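Local coordinates for protein cytosolic malate dehydrogenase (Trichomonas vaginalis, PDB 4UUO) that probably catalyses the NAD-dependent interconversion of malate and oxaloacetate, at residues A247-T258 with P287-V299. Residues are numbered along the deposited sequence; the frame is centred on the assembly and turned at random.
Sequences ALTCVKDWLYGT and PVTVSKDGEVHVV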
ATOM      1  N   ALA A 247      11.950   2.968  -0.301  1.00 81.27           N
ATOM      2  CA  ALA A 247      12.321   3.463  -1.618  1.00 75.57           C
ATOM      3  C   ALA A 247      11.636   4.793  -1.944  1.00 86.59           C
ATOM      4  O   ALA A 247      12.245   5.692  -2.529  1.00 84.06           O
ATOM      5  CB  ALA A 247      11.983   2.431  -2.666  1.00 72.24           C
ATOM      6  N   LEU A 248      10.369   4.909  -1.562  1.00 79.98           N
ATOM      7  CA  LEU A 248       9.588   6.094  -1.870  1.00 77.79           C
ATOM      8  C   LEU A 248      10.151   7.312  -1.147  1.00 92.05           C
ATOM      9  O   LEU A 248      10.279   8.388  -1.734  1.00 95.70           O
ATOM     10  CB  LEU A 248       8.120   5.874  -1.495  1.00 79.71           C
ATOM     11  CG  LEU A 248       7.187   7.072  -1.690  1.00 90.86           C
ATOM     12  CD1 LEU A 248       5.868   6.623  -2.306  1.00 82.74           C
ATOM     13  CD2 LEU A 248       6.956   7.811  -0.374  1.00 67.12           C
ATOM     14  N   THR A 249      10.483   7.135   0.126  1.00 77.62           N
ATOM     15  CA  THR A 249      11.027   8.220   0.933  1.00 92.78           C
ATOM     16  C   THR A 249      12.488   8.506   0.574  1.00 98.44           C
ATOM     17  O   THR A 249      12.941   9.646   0.679  1.00 93.37           O
ATOM     18  CB  THR A 249      10.918   7.916   2.447  1.00 94.07           C
ATOM     19  OG1 THR A 249      11.670   6.738   2.766  1.00100.52           O
ATOM     20  CG2 THR A 249       9.464   7.706   2.845  1.00 70.74           C
ATOM     21  N   CYS A 250      13.221   7.476   0.152  1.00 98.73           N
ATOM     22  CA  CYS A 250      14.594   7.676  -0.301  1.00103.77           C
ATOM     23  C   CYS A 250      14.604   8.626  -1.485  1.00 97.57           C
ATOM     24  O   CYS A 250      15.401   9.563  -1.539  1.00 90.76           O
ATOM     25  CB  CYS A 250      15.257   6.350  -0.684  1.00101.23           C
ATOM     26  SG  CYS A 250      16.761   6.538  -1.699  1.00 95.00           S
ATOM     27  N   VAL A 251      13.697   8.380  -2.425  1.00 87.88           N
ATOM     28  CA  VAL A 251      13.596   9.197  -3.623  1.00 93.92           C
ATOM     29  C   VAL A 251      12.918  10.525  -3.296  1.00102.69           C
ATOM     30  O   VAL A 251      13.237  11.558  -3.886  1.00101.57           O
ATOM     31  CB  VAL A 251      12.841   8.452  -4.735  1.00 84.72           C
ATOM     32  CG1 VAL A 251      12.526   9.381  -5.901  1.00 76.43           C
ATOM     33  CG2 VAL A 251      13.670   7.255  -5.209  1.00 76.87           C
ATOM     34  N   LYS A 252      12.003  10.494  -2.333  1.00 97.52           N
ATOM     35  CA  LYS A 252      11.361  11.706  -1.844  1.00 87.74           C
ATOM     36  C   LYS A 252      12.413  12.732  -1.433  1.00110.12           C
ATOM     37  O   LYS A 252      12.456  13.846  -1.964  1.00100.50           O
ATOM     38  CB  LYS A 252      10.448  11.380  -0.664  1.00 93.30           C
ATOM     39  CG  LYS A 252       9.635  12.543  -0.138  1.00 99.27           C
ATOM     40  CD  LYS A 252       8.382  12.755  -0.964  1.00112.78           C
ATOM     41  CE  LYS A 252       7.460  13.757  -0.296  1.00115.71           C
ATOM     42  NZ  LYS A 252       7.116  13.314   1.083  1.00105.56           N
ATOM     43  N   ASP A 253      13.273  12.338  -0.497  1.00117.04           N
ATOM     44  CA  ASP A 253      14.368  13.188  -0.046  1.00101.29           C
ATOM     45  C   ASP A 253      15.341  13.476  -1.181  1.00103.33           C
ATOM     46  O   ASP A 253      15.876  14.579  -1.286  1.00109.00           O
ATOM     47  CB  ASP A 253      15.113  12.539   1.120  1.00 99.17           C
ATOM     48  CG  ASP A 253      14.215  12.262   2.305  1.00111.69           C
ATOM     49  OD1 ASP A 253      13.139  12.896   2.403  1.00106.10           O
ATOM     50  OD2 ASP A 253      14.592  11.416   3.143  1.00115.26           O
ATOM     51  N   TRP A 254      15.572  12.477  -2.028  1.00101.72           N
ATOM     52  CA  TRP A 254      16.477  12.628  -3.162  1.00106.88           C
ATOM     53  C   TRP A 254      16.010  13.768  -4.072  1.00112.50           C
ATOM     54  O   TRP A 254      16.821  14.486  -4.657  1.00 96.88           O
ATOM     55  CB  TRP A 254      16.575  11.314  -3.946  1.00110.73           C
ATOM     56  CG  TRP A 254      17.767  11.219  -4.877  1.00115.61           C
ATOM     57  CD1 TRP A 254      18.782  12.124  -5.013  1.00 96.64           C
ATOM     58  CD2 TRP A 254      18.059  10.151  -5.793  1.00105.44           C
ATOM     59  NE1 TRP A 254      19.683  11.688  -5.955  1.00 97.45           N
ATOM     60  CE2 TRP A 254      19.262  10.482  -6.449  1.00 99.55           C
ATOM     61  CE3 TRP A 254      17.421   8.950  -6.120  1.00100.14           C
ATOM     62  CZ2 TRP A 254      19.837   9.655  -7.416  1.00103.06           C
ATOM     63  CZ3 TRP A 254      17.992   8.131  -7.080  1.00 89.48           C
ATOM     64  CH2 TRP A 254      19.188   8.488  -7.717  1.00 94.19           C
ATOM     65  N   LEU A 255      14.696  13.945  -4.162  1.00116.14           N
ATOM     66  CA  LEU A 255      14.121  14.966  -5.029  1.00 95.33           C
ATOM     67  C   LEU A 255      13.976  16.324  -4.347  1.00100.16           C
ATOM     68  O   LEU A 255      14.167  17.361  -4.983  1.00118.78           O
ATOM     69  CB  LEU A 255      12.756  14.506  -5.548  1.00 84.78           C
ATOM     70  CG  LEU A 255      12.733  13.273  -6.463  1.00 92.35           C
ATOM     71  CD1 LEU A 255      11.302  12.822  -6.736  1.00 91.39           C
ATOM     72  CD2 LEU A 255      13.475  13.524  -7.768  1.00 84.93           C
ATOM     73  N   TYR A 256      13.643  16.330  -3.059  1.00 97.34           N
ATOM     74  CA  TYR A 256      13.245  17.582  -2.409  1.00104.31           C
ATOM     75  C   TYR A 256      14.064  17.953  -1.172  1.00112.53           C
ATOM     76  O   TYR A 256      13.774  18.951  -0.511  1.00115.71           O
ATOM     77  CB  TYR A 256      11.760  17.522  -2.040  1.00 95.48           C
ATOM     78  CG  TYR A 256      10.885  17.074  -3.186  1.00111.77           C
ATOM     79  CD1 TYR A 256      10.689  17.890  -4.292  1.00104.70           C
ATOM     80  CD2 TYR A 256      10.267  15.827  -3.170  1.00120.03           C
ATOM     81  CE1 TYR A 256       9.897  17.484  -5.347  1.00102.50           C
ATOM     82  CE2 TYR A 256       9.472  15.412  -4.224  1.00112.37           C
ATOM     83  CZ  TYR A 256       9.292  16.247  -5.309  1.00109.80           C
ATOM     84  OH  TYR A 256       8.500  15.847  -6.362  1.00109.53           O
ATOM     85  N   GLY A 257      15.081  17.158  -0.859  1.00117.63           N
ATOM     86  CA  GLY A 257      15.988  17.488   0.226  1.00106.72           C
ATOM     87  C   GLY A 257      15.675  16.847   1.566  1.00111.83           C
ATOM     88  O   GLY A 257      14.798  15.989   1.671  1.00115.26           O
ATOM     89  N   THR A 258      16.401  17.270   2.596  1.00121.94           N
ATOM     90  CA  THR A 258      16.248  16.710   3.935  1.00108.56           C
ATOM     91  C   THR A 258      15.855  17.795   4.943  1.00110.93           C
ATOM     92  O   THR A 258      16.580  18.084   5.901  1.00120.44           O
ATOM     93  CB  THR A 258      17.549  15.999   4.393  1.00112.86           C
ATOM     94  OG1 THR A 258      18.634  16.935   4.424  1.00134.76           O
ATOM     95  CG2 THR A 258      17.907  14.866   3.438  1.00 98.38           C
ATOM     96  N   PRO A 287      26.180   8.357   5.006  1.00108.46           N
ATOM     97  CA  PRO A 287      25.291   9.349   5.611  1.00112.46           C
ATOM     98  C   PRO A 287      25.304  10.596   4.740  1.00115.03           C
ATOM     99  O   PRO A 287      26.358  11.220   4.571  1.00100.88           O
ATOM    100  CB  PRO A 287      25.918   9.605   6.988  1.00105.51           C
ATOM    101  CG  PRO A 287      27.355   9.265   6.816  1.00104.44           C
ATOM    102  CD  PRO A 287      27.401   8.147   5.803  1.00117.38           C
ATOM    103  N   VAL A 288      24.160  10.933   4.157  1.00104.24           N
ATOM    104  CA  VAL A 288      24.109  12.051   3.231  1.00 98.43           C
ATOM    105  C   VAL A 288      23.012  13.048   3.580  1.00108.24           C
ATOM    106  O   VAL A 288      21.939  12.683   4.071  1.00 92.49           O
ATOM    107  CB  VAL A 288      23.898  11.575   1.771  1.00 93.64           C
ATOM    108  CG1 VAL A 288      24.971  10.575   1.368  1.00 90.73           C
ATOM    109  CG2 VAL A 288      22.518  10.975   1.593  1.00 95.01           C
ATOM    110  N   THR A 289      23.311  14.318   3.343  1.00111.37           N
ATOM    111  CA  THR A 289      22.297  15.358   3.314  1.00107.66           C
ATOM    112  C   THR A 289      21.880  15.517   1.850  1.00105.75           C
ATOM    113  O   THR A 289      22.608  15.085   0.949  1.00 92.33           O
ATOM    114  CB  THR A 289      22.828  16.693   3.905  1.00118.10           C
ATOM    115  OG1 THR A 289      21.773  17.659   3.962  1.00128.46           O
ATOM    116  CG2 THR A 289      23.978  17.247   3.071  1.00 94.29           C
ATOM    117  N   VAL A 290      20.702  16.086   1.601  1.00109.28           N
ATOM    118  CA  VAL A 290      20.287  16.386   0.226  1.00109.09           C
ATOM    119  C   VAL A 290      19.733  17.799   0.164  1.00107.50           C
ATOM    120  O   VAL A 290      18.879  18.167   0.968  1.00113.97           O
ATOM    121  CB  VAL A 290      19.216  15.395  -0.309  1.00124.26           C
ATOM    122  CG1 VAL A 290      18.823  15.758  -1.735  1.00107.99           C
ATOM    123  CG2 VAL A 290      19.714  13.951  -0.243  1.00112.71           C
ATOM    124  N   SER A 291      20.225  18.597  -0.779  1.00119.08           N
ATOM    125  CA  SER A 291      19.783  19.984  -0.892  1.00122.83           C
ATOM    126  C   SER A 291      18.390  20.050  -1.498  1.00133.32           C
ATOM    127  O   SER A 291      17.880  19.051  -2.009  1.00131.00           O
ATOM    128  CB  SER A 291      20.754  20.802  -1.737  1.00105.52           C
ATOM    129  OG  SER A 291      20.485  20.611  -3.114  1.00 95.97           O
ATOM    130  N   LYS A 292      17.784  21.232  -1.456  1.00133.97           N
ATOM    131  CA  LYS A 292      16.430  21.405  -1.966  1.00135.56           C
ATOM    132  C   LYS A 292      16.388  21.317  -3.492  1.00141.75           C
ATOM    133  O   LYS A 292      15.322  21.135  -4.079  1.00145.08           O
ATOM    134  CB  LYS A 292      15.848  22.734  -1.482  1.00138.20           C
ATOM    135  CG  LYS A 292      15.697  22.817   0.034  1.00147.46           C
ATOM    136  CD  LYS A 292      14.984  24.091   0.464  1.00151.82           C
ATOM    137  CE  LYS A 292      14.893  24.200   1.982  1.00151.80           C
ATOM    138  NZ  LYS A 292      14.106  23.090   2.592  1.00153.04           N
ATOM    139  N   ASP A 293      17.550  21.431  -4.128  1.00137.41           N
ATOM    140  CA  ASP A 293      17.653  21.245  -5.571  1.00126.42           C
ATOM    141  C   ASP A 293      17.852  19.776  -5.915  1.00118.26           C
ATOM    142  O   ASP A 293      18.048  19.422  -7.079  1.00105.66           O
ATOM    143  CB  ASP A 293      18.796  22.078  -6.144  1.00139.06           C
ATOM    144  CG  ASP A 293      18.499  23.559  -6.117  1.00164.75           C
ATOM    145  OD1 ASP A 293      17.315  23.921  -6.278  1.00166.47           O
ATOM    146  OD2 ASP A 293      19.443  24.358  -5.930  1.00171.87           O
ATOM    147  N   GLY A 294      17.798  18.927  -4.894  1.00119.76           N
ATOM    148  CA  GLY A 294      17.943  17.495  -5.079  1.00113.98           C
ATOM    149  C   GLY A 294      19.388  17.060  -5.234  1.00119.28           C
ATOM    150  O   GLY A 294      19.665  15.983  -5.769  1.00105.23           O
ATOM    151  N   GLU A 295      20.311  17.900  -4.768  1.00116.90           N
ATOM    152  CA  GLU A 295      21.735  17.594  -4.841  1.00121.65           C
ATOM    153  C   GLU A 295      22.194  16.821  -3.605  1.00111.55           C
ATOM    154  O   GLU A 295      22.060  17.299  -2.476  1.00114.37           O
ATOM    155  CB  GLU A 295      22.555  18.879  -4.994  1.00156.94           C
ATOM    156  CG  GLU A 295      21.950  19.907  -5.946  1.00181.38           C
ATOM    157  CD  GLU A 295      21.735  19.362  -7.346  1.00193.20           C
ATOM    158  OE1 GLU A 295      22.548  18.525  -7.794  1.00197.26           O
ATOM    159  OE2 GLU A 295      20.751  19.771  -7.998  1.00195.56           O
ATOM    160  N   VAL A 296      22.734  15.624  -3.823  1.00 95.71           N
ATOM    161  CA  VAL A 296      23.194  14.777  -2.727  1.00103.05           C
ATOM    162  C   VAL A 296      24.587  15.195  -2.248  1.00110.49           C
ATOM    163  O   VAL A 296      25.485  15.438  -3.054  1.00113.91           O
ATOM    164  CB  VAL A 296      23.215  13.280  -3.140  1.00105.19           C
ATOM    165  CG1 VAL A 296      23.794  12.411  -2.024  1.00102.48           C
ATOM    166  CG2 VAL A 296      21.814  12.803  -3.504  1.00 95.78           C
ATOM    167  N   HIS A 297      24.759  15.287  -0.931  1.00106.65           N
ATOM    168  CA  HIS A 297      26.061  15.597  -0.350  1.00115.97           C
ATOM    169  C   HIS A 297      26.395  14.643   0.796  1.00110.58           C
ATOM    170  O   HIS A 297      25.635  14.519   1.755  1.00122.53           O
ATOM    171  CB  HIS A 297      26.108  17.047   0.148  1.00126.55           C
ATOM    172  CG  HIS A 297      25.890  18.068  -0.927  1.00125.09           C
ATOM    173  ND1 HIS A 297      24.673  18.681  -1.137  1.00129.05           N
ATOM    174  CD2 HIS A 297      26.735  18.588  -1.849  1.00118.24           C
ATOM    175  CE1 HIS A 297      24.777  19.533  -2.141  1.00128.67           C
ATOM    176  NE2 HIS A 297      26.019  19.495  -2.592  1.00121.35           N
ATOM    177  N   VAL A 298      27.535  13.968   0.685  1.00107.65           N
ATOM    178  CA  VAL A 298      28.020  13.085   1.742  1.00107.29           C
ATOM    179  C   VAL A 298      28.402  13.877   2.989  1.00109.09           C
ATOM    180  O   VAL A 298      29.162  14.842   2.905  1.00117.27           O
ATOM    181  CB  VAL A 298      29.252  12.263   1.276  1.00109.74           C
ATOM    182  CG1 VAL A 298      29.850  11.470   2.436  1.00111.03           C
ATOM    183  CG2 VAL A 298      28.891  11.345   0.118  1.00 89.12           C
ATOM    184  N   VAL A 299      27.872  13.474   4.141  1.00115.37           N
ATOM    185  CA  VAL A 299      28.297  14.039   5.421  1.00117.55           C
ATOM    186  C   VAL A 299      29.758  13.648   5.671  1.00132.60           C
ATOM    187  O   VAL A 299      30.049  12.489   5.972  1.00136.34           O
ATOM    188  CB  VAL A 299      27.399  13.553   6.581  1.00107.51           C
ATOM    189  CG1 VAL A 299      27.954  13.993   7.922  1.00 97.78           C
ATOM    190  CG2 VAL A 299      25.966  14.048   6.391  1.00 94.03           C
TER
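Val-290 packs against the last-turn carbonyls of helix 240-256, where the C-terminal end of the helix meets the hairpin formed by strands 283-290 and 296-298. Its side chain points toward the helix end, and CG1, anti to the backbone N (chi1 180°), rests on Asp-253 O, with Trp-254 O farther off at 3.8 Å. The apolar side-chain pair is Trp-254 with Val-296, whose CG2 approaches the pyrrole side of the indole obliquely, 3.5 Å from CD1. The CB of Trp-254 starts away from the hairpin, but with CG anti to the backbone N (chi1 -163°) the ring swings back toward it.

Backbone packing is close where two glycines take part. Gly-257, with positive phi, ends the helix, and its CA rests against Val-290 O and Ser-291 O. Gly-294, also at positive phi, closes the type I turn that begins at Ser-291; its CA lies 3.2 Å from Trp-254 O.

Polar links across the contact are weak. Thr-258 N donates to Val-290 O at 3.1 Å with a bent angle of 132°, and Thr-258 OG1 and Thr-289 OG1 share a 3.3 Å bond, their side chains crossing at about a right angle. Within the hairpin, Ser-291 OG accepts from Asp-293 N in an ST turn and from Glu-295 N.

The ammonium of Lys-123 donates to both Trp-254 O and Gly-294 O, which probably eases the closeness of these two acceptors, and makes a cation-pi contact with the indole. Asp-253 pairs with Arg-155 of helix 155-169. Met-266 of strand 264-269 touches both Trp-254 and Val-288, tying the helix to the three-stranded antiparallel sheet of the C-terminal domain, while Lys-123 and Leu-125 place the helix against strand 123-126 of the parallel Rossmann sheet.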